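Local atomic coordinates of flavin-nucleotide-binding protein (Mycobacterium smegmatis, PDB entry 4YBN), a protein that binds flavin-adenine dinucleotide and heme b, and is probably an oxidoreductase of the split beta-barrel flavoprotein superfamily. Residues V89-S94 / G184-T189. Numbering follows the deposited sequence.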
loop_
_atom_site.group_PDB
_atom_site.type_symbol
_atom_site.label_atom_id
_atom_site.label_comp_id
_atom_site.label_asym_id
_atom_site.label_seq_id
_atom_site.Cartn_x
_atom_site.Cartn_y
_atom_site.Cartn_z
ATOM N N VAL A 89 -10.761 3.537 9.202
ATOM C CA VAL A 89 -10.313 4.579 10.086
ATOM C C VAL A 89 -11.061 4.417 11.414
ATOM O O VAL A 89 -12.325 4.399 11.445
ATOM C CB VAL A 89 -10.562 5.966 9.542
ATOM C CG1 VAL A 89 -9.912 7.037 10.429
ATOM C CG2 VAL A 89 -10.049 6.110 8.114
ATOM N N VAL A 90 -10.258 4.366 12.453
ATOM C CA VAL A 90 -10.689 4.246 13.862
ATOM C C VAL A 90 -10.820 5.653 14.408
ATOM O O VAL A 90 -9.859 6.303 14.664
ATOM C CB VAL A 90 -9.714 3.460 14.699
ATOM C CG1 VAL A 90 -10.225 3.209 16.129
ATOM C CG2 VAL A 90 -9.448 2.072 14.086
ATOM N N VAL A 91 -12.067 6.086 14.519
ATOM C CA VAL A 91 -12.463 7.382 15.047
ATOM C C VAL A 91 -12.739 7.263 16.547
ATOM O O VAL A 91 -13.778 6.772 16.985
ATOM C CB VAL A 91 -13.668 7.927 14.278
ATOM C CG1 VAL A 91 -13.988 9.347 14.716
ATOM C CG2 VAL A 91 -13.373 7.931 12.777
ATOM N N ALA A 92 -11.779 7.702 17.347
ATOM C CA ALA A 92 -11.947 7.684 18.795
ATOM C C ALA A 92 -12.396 9.056 19.293
ATOM O O ALA A 92 -12.485 10.037 18.538
ATOM C CB ALA A 92 -10.664 7.227 19.474
ATOM N N ARG A 93 -12.798 9.086 20.561
ATOM C CA ARG A 93 -13.203 10.328 21.238
ATOM C C ARG A 93 -12.033 11.245 21.572
ATOM O O ARG A 93 -12.250 12.388 21.947
ATOM C CB ARG A 93 -13.930 10.001 22.526
ATOM C CG ARG A 93 -15.301 9.428 22.308
ATOM C CD ARG A 93 -15.792 8.940 23.654
ATOM N NE ARG A 93 -17.084 8.308 23.552
ATOM C CZ ARG A 93 -17.271 7.004 23.454
ATOM N NH1 ARG A 93 -16.232 6.147 23.410
ATOM N NH2 ARG A 93 -18.520 6.559 23.375
ATOM N N SER A 94 -10.804 10.737 21.445
ATOM C CA SER A 94 -9.567 11.539 21.451
ATOM C C SER A 94 -8.728 11.313 20.188
ATOM O O SER A 94 -8.791 10.242 19.585
ATOM C CB SER A 94 -8.695 11.111 22.598
ATOM O OG SER A 94 -8.382 9.765 22.466
ATOM N N GLY A 184 -16.292 5.272 16.639
ATOM C CA GLY A 184 -16.612 4.265 15.670
ATOM C C GLY A 184 -15.539 4.054 14.620
ATOM O O GLY A 184 -14.362 4.423 14.828
ATOM N N VAL A 185 -15.945 3.414 13.530
ATOM C CA VAL A 185 -15.023 3.079 12.395
ATOM C C VAL A 185 -15.668 3.475 11.114
ATOM O O VAL A 185 -16.840 3.180 10.885
ATOM C CB VAL A 185 -14.699 1.584 12.408
ATOM C CG1 VAL A 185 -13.905 1.088 11.164
ATOM C CG2 VAL A 185 -13.924 1.274 13.656
ATOM N N VAL A 186 -14.947 4.220 10.285
ATOM C CA VAL A 186 -15.340 4.406 8.908
ATOM C C VAL A 186 -14.550 3.389 8.077
ATOM O O VAL A 186 -13.320 3.528 7.955
ATOM C CB VAL A 186 -15.020 5.777 8.418
ATOM C CG1 VAL A 186 -15.666 5.989 7.058
ATOM C CG2 VAL A 186 -15.529 6.809 9.426
ATOM N N PRO A 187 -15.226 2.343 7.574
ATOM C CA PRO A 187 -14.534 1.324 6.785
ATOM C C PRO A 187 -14.012 1.843 5.475
ATOM O O PRO A 187 -14.531 2.841 4.940
ATOM C CB PRO A 187 -15.645 0.326 6.467
ATOM C CG PRO A 187 -16.669 0.565 7.513
ATOM C CD PRO A 187 -16.666 2.040 7.645
ATOM N N LEU A 188 -13.001 1.133 4.987
ATOM C CA LEU A 188 -12.408 1.366 3.663
ATOM C C LEU A 188 -12.402 0.053 2.912
ATOM O O LEU A 188 -12.049 -0.991 3.452
ATOM C CB LEU A 188 -11.002 1.916 3.789
ATOM C CG LEU A 188 -10.940 3.383 4.233
ATOM C CD1 LEU A 188 -9.627 3.787 4.876
ATOM C CD2 LEU A 188 -11.263 4.337 3.093
ATOM N N THR A 189 -12.862 0.113 1.659
ATOM C CA THR A 189 -12.824 -1.044 0.777
ATOM C C THR A 189 -12.309 -0.608 -0.585
ATOM O O THR A 189 -12.456 0.534 -0.986
ATOM C CB THR A 189 -14.194 -1.684 0.585
ATOM O OG1 THR A 189 -15.079 -0.733 0.006
ATOM C CG2 THR A 189 -14.801 -2.099 1.918
#
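Val89 and Val91 pair with Val186 and Gly184 as the two hydrogen-bonded positions of an antiparallel ladder, the strand axes coming within 4.7 Å at 157°, and Val90 faces Val185 between them in a non-hydrogen-bonded pair. Each of the two hydrogen-bonded pairs is closed by reciprocal N-H...O bonds. Val89 N to Val186 O is 2.8 Å and nearly straight (169° at the hydrogen). Val91 N to Gly184 O, 2.9 Å, is bent to 144°. Val89 O accepts from Val186 N and also receives a CA-H...O contact from Val185 CA at 3.2 Å. The ladder joins strand 78-91 of the split beta-barrel, whose other edge here is held by strand 99-108, to strand 184-192, which pairs in turn with a strand of the second subunit, carrying the sheet across the dimer interface. Val89, Val91 and Val186 share one face. With CG2 beside the backbone N, Val91 presents that methyl to Val186 CG2 at 4.1 Å. Leu188 CD1 reaches Val89 CG2 at 4.0 Å, and the nearest atoms of the Val89 side chain and a bound heme are about 5 Å apart. On the reverse face Val185 and Val90 both rest against Arg101.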